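Local coordinates for erythrocyte membrane protein 1 (Plasmodium falciparum, PDB 6S8T), which binds the host cell-surface receptor ICAM-1 through this DBLbeta domain, one piece of a longer adhesion protein of malaria-infected red cells, at residues L123-T132 with D203-I214. Sequence-based numbering, arbitrary orientation.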
ATOM      1  N   LEU A 123      16.950   4.036  -6.864  1.00 49.72           N
ATOM      2  CA  LEU A 123      17.036   4.838  -5.648  1.00 50.82           C
ATOM      3  C   LEU A 123      17.906   4.165  -4.594  1.00 55.43           C
ATOM      4  O   LEU A 123      18.545   4.854  -3.789  1.00 54.36           O
ATOM      5  CB  LEU A 123      15.635   5.099  -5.095  1.00 40.45           C
ATOM      6  CG  LEU A 123      14.694   5.919  -5.976  1.00 39.71           C
ATOM      7  CD1 LEU A 123      13.293   5.947  -5.374  1.00 40.16           C
ATOM      8  CD2 LEU A 123      15.226   7.334  -6.155  1.00 37.35           C
ATOM      9  N   GLU A 124      17.947   2.830  -4.586  1.00 54.63           N
ATOM     10  CA  GLU A 124      18.747   2.109  -3.605  1.00 55.88           C
ATOM     11  C   GLU A 124      20.242   2.227  -3.873  1.00 61.41           C
ATOM     12  O   GLU A 124      21.038   2.086  -2.939  1.00 64.21           O
ATOM     13  CB  GLU A 124      18.339   0.635  -3.579  1.00 57.16           C
ATOM     14  CG  GLU A 124      16.917   0.380  -3.087  1.00 56.54           C
ATOM     15  CD  GLU A 124      16.403  -1.004  -3.464  1.00 59.74           C
ATOM     16  OE1 GLU A 124      15.303  -1.094  -4.053  1.00 57.75           O
ATOM     17  OE2 GLU A 124      17.103  -2.001  -3.182  1.00 60.89           O
ATOM     18  N   ASN A 125      20.641   2.485  -5.117  1.00 62.45           N
ATOM     19  CA  ASN A 125      22.044   2.534  -5.513  1.00 61.56           C
ATOM     20  C   ASN A 125      22.419   3.910  -6.054  1.00 58.33           C
ATOM     21  O   ASN A 125      23.105   4.033  -7.071  1.00 56.96           O
ATOM     22  CB  ASN A 125      22.356   1.448  -6.540  1.00 63.20           C
ATOM     23  CG  ASN A 125      22.089   0.053  -6.012  1.00 62.43           C
ATOM     24  OD1 ASN A 125      22.908  -0.518  -5.293  1.00 65.54           O
ATOM     25  ND2 ASN A 125      20.940  -0.506  -6.371  1.00 58.47           N
ATOM     26  N   LEU A 126      21.975   4.964  -5.374  1.00 56.27           N
ATOM     27  CA  LEU A 126      22.311   6.315  -5.796  1.00 59.53           C
ATOM     28  C   LEU A 126      23.766   6.641  -5.474  1.00 64.59           C
ATOM     29  O   LEU A 126      24.344   6.140  -4.507  1.00 68.12           O
ATOM     30  CB  LEU A 126      21.394   7.336  -5.117  1.00 58.94           C
ATOM     31  CG  LEU A 126      19.962   7.496  -5.635  1.00 56.75           C
ATOM     32  CD1 LEU A 126      19.222   8.543  -4.820  1.00 44.41           C
ATOM     33  CD2 LEU A 126      19.958   7.867  -7.112  1.00 53.66           C
ATOM     34  N   ASN A 127      24.357   7.488  -6.311  1.00 64.66           N
ATOM     35  CA  ASN A 127      25.651   8.105  -6.030  1.00 67.90           C
ATOM     36  C   ASN A 127      25.357   9.512  -5.526  1.00 64.23           C
ATOM     37  O   ASN A 127      25.035  10.408  -6.312  1.00 63.91           O
ATOM     38  CB  ASN A 127      26.538   8.119  -7.271  1.00 76.26           C
ATOM     39  CG  ASN A 127      27.901   8.731  -7.006  1.00 85.46           C
ATOM     40  OD1 ASN A 127      28.078   9.946  -7.103  1.00 87.97           O
ATOM     41  ND2 ASN A 127      28.873   7.890  -6.671  1.00 88.66           N
ATOM     42  N   VAL A 128      25.458   9.703  -4.207  1.00 63.29           N
ATOM     43  CA  VAL A 128      25.054  10.963  -3.592  1.00 63.10           C
ATOM     44  C   VAL A 128      25.899  12.134  -4.070  1.00 66.34           C
ATOM     45  O   VAL A 128      25.470  13.287  -3.964  1.00 67.63           O
ATOM     46  CB  VAL A 128      25.105  10.850  -2.054  1.00 61.97           C
ATOM     47  CG1 VAL A 128      24.134   9.786  -1.567  1.00 56.25           C
ATOM     48  CG2 VAL A 128      26.524  10.544  -1.590  1.00 67.04           C
ATOM     49  N   SER A 129      27.097  11.872  -4.594  1.00 66.85           N
ATOM     50  CA  SER A 129      27.904  12.953  -5.151  1.00 71.85           C
ATOM     51  C   SER A 129      27.295  13.476  -6.445  1.00 70.39           C
ATOM     52  O   SER A 129      27.184  14.692  -6.644  1.00 69.43           O
ATOM     53  CB  SER A 129      29.339  12.479  -5.383  1.00 78.45           C
ATOM     54  OG  SER A 129      29.979  12.174  -4.156  1.00 81.37           O
ATOM     55  N   TRP A 130      26.884  12.570  -7.338  1.00 68.31           N
ATOM     56  CA  TRP A 130      26.307  12.993  -8.610  1.00 67.76           C
ATOM     57  C   TRP A 130      25.006  13.760  -8.409  1.00 65.90           C
ATOM     58  O   TRP A 130      24.648  14.606  -9.238  1.00 64.72           O
ATOM     59  CB  TRP A 130      26.073  11.780  -9.512  1.00 66.28           C
ATOM     60  CG  TRP A 130      27.331  11.190 -10.093  1.00 70.56           C
ATOM     61  CD1 TRP A 130      28.594  11.706 -10.018  1.00 74.81           C
ATOM     62  CD2 TRP A 130      27.440   9.969 -10.836  1.00 71.54           C
ATOM     63  NE1 TRP A 130      29.480  10.883 -10.670  1.00 75.49           N
ATOM     64  CE2 TRP A 130      28.797   9.810 -11.179  1.00 74.70           C
ATOM     65  CE3 TRP A 130      26.523   8.995 -11.243  1.00 70.16           C
ATOM     66  CZ2 TRP A 130      29.258   8.716 -11.911  1.00 76.09           C
ATOM     67  CZ3 TRP A 130      26.983   7.911 -11.970  1.00 69.01           C
ATOM     68  CH2 TRP A 130      28.337   7.781 -12.295  1.00 73.41           C
ATOM     69  N   VAL A 131      24.295  13.491  -7.316  1.00 66.52           N
ATOM     70  CA  VAL A 131      23.030  14.172  -7.069  1.00 66.02           C
ATOM     71  C   VAL A 131      23.251  15.582  -6.528  1.00 68.98           C
ATOM     72  O   VAL A 131      22.488  16.499  -6.853  1.00 70.26           O
ATOM     73  CB  VAL A 131      22.164  13.330  -6.114  1.00 64.58           C
ATOM     74  CG1 VAL A 131      20.810  13.987  -5.887  1.00 59.52           C
ATOM     75  CG2 VAL A 131      21.989  11.922  -6.661  1.00 64.23           C
ATOM     76  N   THR A 132      24.296  15.794  -5.722  1.00 70.63           N
ATOM     77  CA  THR A 132      24.434  17.026  -4.958  1.00 71.52           C
ATOM     78  C   THR A 132      25.625  17.896  -5.336  1.00 75.10           C
ATOM     79  O   THR A 132      25.616  19.085  -5.000  1.00 72.93           O
ATOM     80  CB  THR A 132      24.537  16.713  -3.457  1.00 69.86           C
ATOM     81  OG1 THR A 132      25.687  15.892  -3.217  1.00 70.87           O
ATOM     82  CG2 THR A 132      23.290  15.988  -2.973  1.00 57.77           C
ATOM     83  N   ASP A 203      18.052  -3.406   2.114  1.00 47.52           N
ATOM     84  CA  ASP A 203      18.010  -2.494   0.977  1.00 49.30           C
ATOM     85  C   ASP A 203      17.342  -1.173   1.339  1.00 46.03           C
ATOM     86  O   ASP A 203      17.745  -0.119   0.829  1.00 46.62           O
ATOM     87  CB  ASP A 203      17.289  -3.152  -0.199  1.00 56.74           C
ATOM     88  CG  ASP A 203      18.042  -4.357  -0.747  1.00 70.44           C
ATOM     89  OD1 ASP A 203      19.291  -4.368  -0.685  1.00 76.01           O
ATOM     90  OD2 ASP A 203      17.380  -5.296  -1.243  1.00 72.70           O
ATOM     91  N   GLN A 204      16.333  -1.203   2.214  1.00 44.32           N
ATOM     92  CA  GLN A 204      15.642   0.029   2.581  1.00 41.71           C
ATOM     93  C   GLN A 204      16.498   0.901   3.494  1.00 46.68           C
ATOM     94  O   GLN A 204      16.446   2.132   3.394  1.00 48.08           O
ATOM     95  CB  GLN A 204      14.303  -0.298   3.244  1.00 39.68           C
ATOM     96  CG  GLN A 204      13.397  -1.197   2.408  1.00 39.01           C
ATOM     97  CD  GLN A 204      13.110  -0.625   1.029  1.00 37.18           C
ATOM     98  OE1 GLN A 204      12.665   0.517   0.894  1.00 34.58           O
ATOM     99  NE2 GLN A 204      13.374  -1.416  -0.005  1.00 36.76           N
ATOM    100  N   THR A 205      17.286   0.288   4.381  1.00 50.41           N
ATOM    101  CA  THR A 205      18.211   1.050   5.216  1.00 53.55           C
ATOM    102  C   THR A 205      19.227   1.802   4.367  1.00 54.78           C
ATOM    103  O   THR A 205      19.533   2.970   4.637  1.00 53.67           O
ATOM    104  CB  THR A 205      18.921   0.113   6.197  1.00 57.03           C
ATOM    105  OG1 THR A 205      17.954  -0.510   7.052  1.00 59.23           O
ATOM    106  CG2 THR A 205      19.925   0.882   7.048  1.00 56.23           C
ATOM    107  N   LYS A 206      19.762   1.147   3.333  1.00 56.37           N
ATOM    108  CA  LYS A 206      20.674   1.824   2.417  1.00 56.67           C
ATOM    109  C   LYS A 206      19.962   2.928   1.646  1.00 54.10           C
ATOM    110  O   LYS A 206      20.541   3.992   1.395  1.00 55.55           O
ATOM    111  CB  LYS A 206      21.294   0.810   1.456  1.00 60.00           C
ATOM    112  CG  LYS A 206      22.224   1.413   0.418  1.00 65.54           C
ATOM    113  CD  LYS A 206      22.897   0.331  -0.411  1.00 71.58           C
ATOM    114  CE  LYS A 206      21.871  -0.554  -1.097  1.00 71.93           C
ATOM    115  NZ  LYS A 206      22.512  -1.611  -1.926  1.00 77.89           N
ATOM    116  N   LEU A 207      18.704   2.696   1.268  1.00 51.37           N
ATOM    117  CA  LEU A 207      17.948   3.710   0.541  1.00 47.43           C
ATOM    118  C   LEU A 207      17.684   4.933   1.414  1.00 48.42           C
ATOM    119  O   LEU A 207      17.854   6.073   0.962  1.00 47.29           O
ATOM    120  CB  LEU A 207      16.642   3.107   0.024  1.00 46.82           C
ATOM    121  CG  LEU A 207      15.578   4.015  -0.594  1.00 50.43           C
ATOM    122  CD1 LEU A 207      16.182   4.973  -1.597  1.00 56.77           C
ATOM    123  CD2 LEU A 207      14.506   3.163  -1.259  1.00 46.68           C
ATOM    124  N   GLN A 208      17.282   4.721   2.668  1.00 47.63           N
ATOM    125  CA  GLN A 208      17.030   5.851   3.556  1.00 46.29           C
ATOM    126  C   GLN A 208      18.306   6.625   3.860  1.00 50.74           C
ATOM    127  O   GLN A 208      18.248   7.836   4.100  1.00 53.71           O
ATOM    128  CB  GLN A 208      16.379   5.369   4.851  1.00 43.92           C
ATOM    129  CG  GLN A 208      14.950   4.894   4.679  1.00 41.39           C
ATOM    130  CD  GLN A 208      14.034   5.991   4.172  1.00 39.86           C
ATOM    131  OE1 GLN A 208      14.165   7.156   4.557  1.00 38.07           O
ATOM    132  NE2 GLN A 208      13.102   5.626   3.293  1.00 35.59           N
ATOM    133  N   GLY A 209      19.459   5.955   3.851  1.00 51.24           N
ATOM    134  CA  GLY A 209      20.705   6.652   4.119  1.00 53.88           C
ATOM    135  C   GLY A 209      21.069   7.635   3.024  1.00 56.37           C
ATOM    136  O   GLY A 209      21.617   8.708   3.294  1.00 60.19           O
ATOM    137  N   HIS A 210      20.770   7.282   1.771  1.00 50.04           N
ATOM    138  CA  HIS A 210      21.028   8.193   0.662  1.00 48.59           C
ATOM    139  C   HIS A 210      20.158   9.439   0.763  1.00 47.90           C
ATOM    140  O   HIS A 210      20.628  10.552   0.501  1.00 50.41           O
ATOM    141  CB  HIS A 210      20.789   7.483  -0.669  1.00 50.34           C
ATOM    142  CG  HIS A 210      21.722   6.341  -0.924  1.00 55.95           C
ATOM    143  ND1 HIS A 210      22.944   6.221  -0.297  1.00 60.28           N
ATOM    144  CD2 HIS A 210      21.614   5.267  -1.742  1.00 57.61           C
ATOM    145  CE1 HIS A 210      23.547   5.123  -0.717  1.00 62.51           C
ATOM    146  NE2 HIS A 210      22.761   4.526  -1.594  1.00 59.53           N
ATOM    147  N   LEU A 211      18.890   9.274   1.149  1.00 47.97           N
ATOM    148  CA  LEU A 211      17.985  10.417   1.228  1.00 47.06           C
ATOM    149  C   LEU A 211      18.381  11.365   2.355  1.00 49.03           C
ATOM    150  O   LEU A 211      18.231  12.586   2.225  1.00 51.15           O
ATOM    151  CB  LEU A 211      16.545   9.938   1.414  1.00 45.98           C
ATOM    152  CG  LEU A 211      15.957   9.087   0.286  1.00 42.84           C
ATOM    153  CD1 LEU A 211      14.518   8.695   0.602  1.00 36.40           C
ATOM    154  CD2 LEU A 211      16.036   9.826  -1.040  1.00 40.53           C
ATOM    155  N   GLN A 212      18.887  10.829   3.467  1.00 47.72           N
ATOM    156  CA  GLN A 212      19.306  11.690   4.567  1.00 51.03           C
ATOM    157  C   GLN A 212      20.489  12.566   4.180  1.00 57.16           C
ATOM    158  O   GLN A 212      20.599  13.701   4.656  1.00 61.77           O
ATOM    159  CB  GLN A 212      19.642  10.846   5.794  1.00 53.63           C
ATOM    160  CG  GLN A 212      18.444  10.101   6.350  1.00 57.11           C
ATOM    161  CD  GLN A 212      18.825   9.091   7.409  1.00 64.26           C
ATOM    162  OE1 GLN A 212      17.975   8.356   7.915  1.00 63.89           O
ATOM    163  NE2 GLN A 212      20.110   9.046   7.751  1.00 69.03           N
ATOM    164  N   ILE A 213      21.376  12.068   3.319  1.00 55.30           N
ATOM    165  CA  ILE A 213      22.490  12.891   2.860  1.00 54.76           C
ATOM    166  C   ILE A 213      22.020  13.899   1.819  1.00 54.24           C
ATOM    167  O   ILE A 213      22.439  15.061   1.833  1.00 58.15           O
ATOM    168  CB  ILE A 213      23.625  12.003   2.320  1.00 56.58           C
ATOM    169  CG1 ILE A 213      24.203  11.139   3.443  1.00 59.63           C
ATOM    170  CG2 ILE A 213      24.716  12.849   1.687  1.00 52.55           C
ATOM    171  CD1 ILE A 213      25.306  10.216   2.989  1.00 60.62           C
ATOM    172  N   ILE A 214      21.140  13.477   0.909  1.00 51.47           N
ATOM    173  CA  ILE A 214      20.663  14.374  -0.140  1.00 53.30           C
ATOM    174  C   ILE A 214      19.909  15.554   0.468  1.00 55.36           C
ATOM    175  O   ILE A 214      20.185  16.718   0.152  1.00 59.28           O
ATOM    176  CB  ILE A 214      19.791  13.607  -1.151  1.00 47.59           C
ATOM    177  CG1 ILE A 214      20.630  12.568  -1.898  1.00 50.05           C
ATOM    178  CG2 ILE A 214      19.143  14.566  -2.134  1.00 44.36           C
ATOM    179  CD1 ILE A 214      19.813  11.637  -2.767  1.00 49.36           C
TER
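A chi1 of -64° swings the His210 ring back beside its own backbone N, and Ile214 turns its CG1 branch likewise, which brings the imidazole and the CD1 methyl one turn apart against two short helices, 121-124 and 128-132, joined by residues 125-127. Both segments belong to the largely helical Duffy-binding-like domain, and helix 128-132 runs at 33° to helix 203-214. The imidazole sits where the first short helix ends: its NE2 donates a weak, bent hydrogen bond to Glu124 O (3.3 Å, 121°), while Leu123 O lies in the ring plane at the edge. Lys206 O of its own helix stands over the centre of one ring face, and Leu126 O stands off-centre over the other. Lys206 lays its CE alongside the same Glu124 O (3.3 Å). Leu207 pushes CD1 against Leu123 CB (3.5 Å), continuing the apolar packing toward Leu189 and Ile192 of helix 172-194. The Glu124 carboxylate lies beside that of Asp203, OE2 to OD2 3.8 Å; the Lys83 salt bridge to Glu124 OE1 would partly offset the like charges, and Thr120 OG1 hydrogen-bonds the same oxygen. Beyond the ring, Val128 CG1 approaches His210 ND1 obliquely (4.0 Å), and Ile214 CD1 meets Leu126 CD1 (3.8 Å) and Val131 CG1. Helix 128-132 is N-capped by Asn127, whose OD1 accepts from Trp130 N in the carbonyl plane (2.9 Å). At the far end, Thr132 turns OG1 back to Val128 O and presents CG2 to Ile214 CA at 4.2 Å.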